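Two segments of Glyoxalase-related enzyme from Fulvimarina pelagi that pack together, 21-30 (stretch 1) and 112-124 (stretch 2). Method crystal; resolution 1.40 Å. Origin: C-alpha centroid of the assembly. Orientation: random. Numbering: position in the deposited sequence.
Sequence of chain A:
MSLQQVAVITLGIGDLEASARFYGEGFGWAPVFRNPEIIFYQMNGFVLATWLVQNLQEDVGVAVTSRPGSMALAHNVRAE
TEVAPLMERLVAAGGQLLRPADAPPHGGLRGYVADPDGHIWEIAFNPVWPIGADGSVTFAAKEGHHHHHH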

# COMPACT_ATOMS: atom_id res chain seq x y z
N ARG A 21 3.76 -17.56 -5.70
CA ARG A 21 5.12 -18.07 -5.56
C ARG A 21 6.03 -17.02 -4.92
O ARG A 21 6.80 -17.32 -4.01
CB ARG A 21 5.69 -18.47 -6.93
CG ARG A 21 7.12 -18.96 -6.88
CD ARG A 21 7.74 -18.98 -8.27
NE ARG A 21 9.16 -19.30 -8.22
CZ ARG A 21 10.00 -19.08 -9.24
NH1 ARG A 21 9.55 -18.55 -10.37
NH2 ARG A 21 11.28 -19.40 -9.12
N PHE A 22 5.92 -15.78 -5.40
CA PHE A 22 6.72 -14.68 -4.88
C PHE A 22 6.43 -14.42 -3.40
O PHE A 22 7.34 -14.38 -2.58
CB PHE A 22 6.45 -13.40 -5.67
CG PHE A 22 7.24 -12.21 -5.20
CD1 PHE A 22 8.59 -12.09 -5.51
CD2 PHE A 22 6.64 -11.22 -4.43
CE1 PHE A 22 9.34 -10.99 -5.07
CE2 PHE A 22 7.38 -10.11 -3.98
CZ PHE A 22 8.73 -10.00 -4.30
N TYR A 23 5.15 -14.26 -3.06
CA TYR A 23 4.80 -13.98 -1.68
C TYR A 23 4.92 -15.18 -0.76
O TYR A 23 5.28 -15.04 0.41
CB TYR A 23 3.39 -13.36 -1.62
CG TYR A 23 3.38 -11.97 -2.24
CD1 TYR A 23 4.02 -10.91 -1.60
CD2 TYR A 23 2.86 -11.76 -3.50
CE1 TYR A 23 4.15 -9.67 -2.22
CE2 TYR A 23 2.98 -10.53 -4.14
CZ TYR A 23 3.64 -9.49 -3.49
OH TYR A 23 3.82 -8.28 -4.13
N GLY A 24 4.67 -16.37 -1.31
CA GLY A 24 4.77 -17.58 -0.51
C GLY A 24 6.18 -18.12 -0.34
O GLY A 24 6.65 -18.29 0.78
N GLU A 25 6.85 -18.38 -1.46
CA GLU A 25 8.21 -18.91 -1.41
C GLU A 25 9.27 -17.84 -1.20
O GLU A 25 10.34 -18.11 -0.66
CB GLU A 25 8.51 -19.69 -2.70
CG GLU A 25 7.68 -20.94 -2.87
CD GLU A 25 7.97 -21.66 -4.18
OE1 GLU A 25 9.15 -21.97 -4.44
OE2 GLU A 25 7.01 -21.92 -4.94
N GLY A 26 8.96 -16.62 -1.63
CA GLY A 26 9.90 -15.52 -1.47
C GLY A 26 9.82 -14.90 -0.09
O GLY A 26 10.79 -14.93 0.67
N PHE A 27 8.66 -14.36 0.26
CA PHE A 27 8.48 -13.74 1.57
C PHE A 27 8.17 -14.73 2.69
O PHE A 27 8.39 -14.43 3.86
CB PHE A 27 7.35 -12.70 1.53
CG PHE A 27 7.82 -11.30 1.22
CD1 PHE A 27 7.37 -10.64 0.08
CD2 PHE A 27 8.68 -10.63 2.08
CE1 PHE A 27 7.77 -9.33 -0.20
CE2 PHE A 27 9.09 -9.32 1.82
CZ PHE A 27 8.62 -8.67 0.68
N GLY A 28 7.66 -15.90 2.33
CA GLY A 28 7.32 -16.89 3.33
C GLY A 28 5.95 -16.63 3.94
O GLY A 28 5.67 -17.08 5.05
N TRP A 29 5.11 -15.91 3.22
CA TRP A 29 3.77 -15.58 3.71
C TRP A 29 2.74 -16.61 3.26
O TRP A 29 2.87 -17.24 2.22
CB TRP A 29 3.37 -14.19 3.23
CG TRP A 29 4.32 -13.12 3.66
CD1 TRP A 29 5.26 -13.21 4.64
CD2 TRP A 29 4.41 -11.78 3.14
NE1 TRP A 29 5.93 -12.01 4.77
CE2 TRP A 29 5.43 -11.12 3.86
CE3 TRP A 29 3.72 -11.08 2.14
CZ2 TRP A 29 5.78 -9.80 3.62
CZ3 TRP A 29 4.08 -9.75 1.89
CH2 TRP A 29 5.10 -9.13 2.63
N ALA A 30 1.70 -16.78 4.08
CA ALA A 30 0.65 -17.73 3.77
C ALA A 30 -0.67 -16.98 3.64
O ALA A 30 -0.96 -16.07 4.41
CB ALA A 30 0.56 -18.79 4.85
N TYR A 112 16.02 -2.91 -3.30
CA TYR A 112 14.71 -2.99 -3.94
C TYR A 112 14.57 -4.22 -4.83
O TYR A 112 15.50 -4.59 -5.55
CB TYR A 112 14.44 -1.74 -4.78
CG TYR A 112 14.14 -0.48 -3.99
CD1 TYR A 112 12.84 -0.21 -3.54
CD2 TYR A 112 15.13 0.47 -3.74
CE1 TYR A 112 12.55 0.97 -2.88
CE2 TYR A 112 14.85 1.65 -3.08
CZ TYR A 112 13.55 1.90 -2.65
OH TYR A 112 13.24 3.09 -2.03
N VAL A 113 13.40 -4.85 -4.77
CA VAL A 113 13.08 -6.02 -5.58
C VAL A 113 11.62 -5.90 -5.96
O VAL A 113 10.78 -5.64 -5.10
CB VAL A 113 13.29 -7.34 -4.79
CG1 VAL A 113 12.86 -8.52 -5.65
CG2 VAL A 113 14.75 -7.48 -4.38
N ALA A 114 11.31 -6.08 -7.23
CA ALA A 114 9.93 -5.98 -7.67
C ALA A 114 9.30 -7.36 -7.77
O ALA A 114 9.99 -8.35 -8.07
CB ALA A 114 9.84 -5.28 -9.00
N ASP A 115 8.00 -7.45 -7.50
CA ASP A 115 7.33 -8.73 -7.60
C ASP A 115 7.14 -9.06 -9.09
O ASP A 115 7.48 -8.25 -9.95
CB ASP A 115 6.03 -8.75 -6.77
CG ASP A 115 4.84 -8.05 -7.43
OD1 ASP A 115 4.93 -7.54 -8.56
OD2 ASP A 115 3.78 -8.04 -6.77
N PRO A 116 6.62 -10.26 -9.41
CA PRO A 116 6.42 -10.65 -10.81
C PRO A 116 5.65 -9.68 -11.70
O PRO A 116 5.81 -9.68 -12.92
CB PRO A 116 5.70 -11.99 -10.70
CG PRO A 116 6.23 -12.55 -9.44
CD PRO A 116 6.22 -11.35 -8.51
N ASP A 117 4.80 -8.87 -11.08
CA ASP A 117 3.99 -7.92 -11.82
C ASP A 117 4.57 -6.52 -11.85
O ASP A 117 3.95 -5.59 -12.37
CB ASP A 117 2.57 -7.91 -11.24
CG ASP A 117 1.87 -9.24 -11.41
OD1 ASP A 117 1.32 -9.48 -12.51
OD2 ASP A 117 1.89 -10.06 -10.47
N GLY A 118 5.77 -6.37 -11.29
CA GLY A 118 6.43 -5.07 -11.29
C GLY A 118 6.24 -4.22 -10.06
O GLY A 118 6.83 -3.14 -9.96
N HIS A 119 5.43 -4.67 -9.10
CA HIS A 119 5.23 -3.87 -7.89
C HIS A 119 6.52 -3.86 -7.09
O HIS A 119 7.05 -4.90 -6.72
CB HIS A 119 4.08 -4.44 -7.07
CG HIS A 119 2.78 -4.45 -7.81
ND1 HIS A 119 2.17 -3.29 -8.25
CD2 HIS A 119 1.99 -5.47 -8.21
CE1 HIS A 119 1.06 -3.61 -8.90
NE2 HIS A 119 0.93 -4.93 -8.89
N ILE A 120 7.00 -2.65 -6.81
CA ILE A 120 8.25 -2.46 -6.09
C ILE A 120 8.24 -2.67 -4.58
O ILE A 120 7.40 -2.10 -3.87
CB ILE A 120 8.81 -1.04 -6.37
CG1 ILE A 120 9.00 -0.85 -7.87
CG2 ILE A 120 10.11 -0.84 -5.61
CD1 ILE A 120 9.38 0.57 -8.27
N TRP A 121 9.17 -3.48 -4.11
CA TRP A 121 9.31 -3.73 -2.69
C TRP A 121 10.67 -3.26 -2.21
O TRP A 121 11.69 -3.53 -2.85
CB TRP A 121 9.20 -5.23 -2.37
CG TRP A 121 7.81 -5.73 -2.31
CD1 TRP A 121 7.07 -6.23 -3.34
CD2 TRP A 121 6.96 -5.75 -1.16
NE1 TRP A 121 5.81 -6.55 -2.91
CE2 TRP A 121 5.71 -6.27 -1.57
CE3 TRP A 121 7.13 -5.37 0.19
CZ2 TRP A 121 4.64 -6.43 -0.69
CZ3 TRP A 121 6.05 -5.53 1.06
CH2 TRP A 121 4.83 -6.05 0.62
N GLU A 122 10.68 -2.54 -1.10
CA GLU A 122 11.93 -2.12 -0.50
C GLU A 122 12.16 -3.05 0.68
O GLU A 122 11.24 -3.27 1.47
CB GLU A 122 11.86 -0.68 0.02
CG GLU A 122 13.09 -0.29 0.84
CD GLU A 122 13.01 1.11 1.39
OE1 GLU A 122 11.89 1.64 1.50
OE2 GLU A 122 14.08 1.68 1.74
N ILE A 123 13.35 -3.63 0.77
CA ILE A 123 13.68 -4.48 1.91
C ILE A 123 14.66 -3.61 2.66
O ILE A 123 15.72 -3.27 2.14
CB ILE A 123 14.34 -5.81 1.48
CG1 ILE A 123 13.41 -6.56 0.51
CG2 ILE A 123 14.63 -6.65 2.71
CD1 ILE A 123 12.01 -6.81 1.05
N ALA A 124 14.30 -3.23 3.87
CA ALA A 124 15.14 -2.31 4.62
C ALA A 124 15.36 -2.61 6.08
O ALA A 124 14.53 -3.24 6.75
CB ALA A 124 14.56 -0.90 4.49

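Trp121, on the strand 120-124, lies at the centre of the contact, and four aromatic side chains of stretch 1 gather round its indole. Phe27 turns its edge to the face of the Trp121 six-membered ring, with centroids 4.8 Å apart and planes at 63°; its CZ comes to 3.7 Å from Trp121 CE3, so that ring hydrogens meet the pi cloud. Trp29 adds an offset edge-to-face pair, its CH2 standing 3.7 Å from Trp121 CH2 with the six-membered rings at 70°. Phe22 and Tyr23 meet the indole obliquely, through Phe22 CE2 to Trp121 CD1 at 3.9 Å and Tyr23 CE1 to Trp121 CZ2 at 3.6 Å. Farther along the same strand, the end of Ile123 swings nearer than its CA-to-CB bond suggests, and its CD1 packs 3.9 Å from Phe27 CZ.

The backbones set up this arrangement. In stretch 2, Val113 and Trp121 are paired by two reciprocal backbone hydrogen bonds, each 2.9 Å between N of one and O of the other, and the type I turn Asp115-Gly118 lies between the two strand segments. In stretch 1, a helix carries Phe22 and Tyr23, with a wider pi-type turn at 22-26 in which Phe27 N bonds to Phe22 O at 3.1 Å. Gly28 then leaves helical geometry with positive phi, a conformation in which a CB would be jammed against the preceding carbonyl oxygen, and the chain continues to Trp29, whose N bonds to Tyr23 O at 2.9 Å.

Phe22 links the aromatic cluster to the turn. Its CA-to-CB bond points toward stretch 2, and one ring face receives Asp115 CB in a CH-pi contact, 3.7 Å from the ring centroid. Val113 CG1 lies at the ring edge, 4.3 Å from Phe22 CE1, while Phe22 CB packs 3.5 Å from Pro116 CD.

The polar edge is built round Tyr23 OH, which acts as both acceptor and donor. Trp121 NE1 donates to Tyr23 OH at 2.9 Å, and Tyr23 OH donates to Asp115 OD2 at 2.7 Å, so the relay satisfies the indole N-H and ends on a carboxylate. Both partners lie near the plane of the phenol ring. The other carboxylate oxygen serves its own loop: Asp115 OD1 accepts from Asp117 N at 2.9 Å and His119 N at 3.0 Å. Asp115 thus ties the turn to the helix through its two oxygens, while its CB covers Phe22.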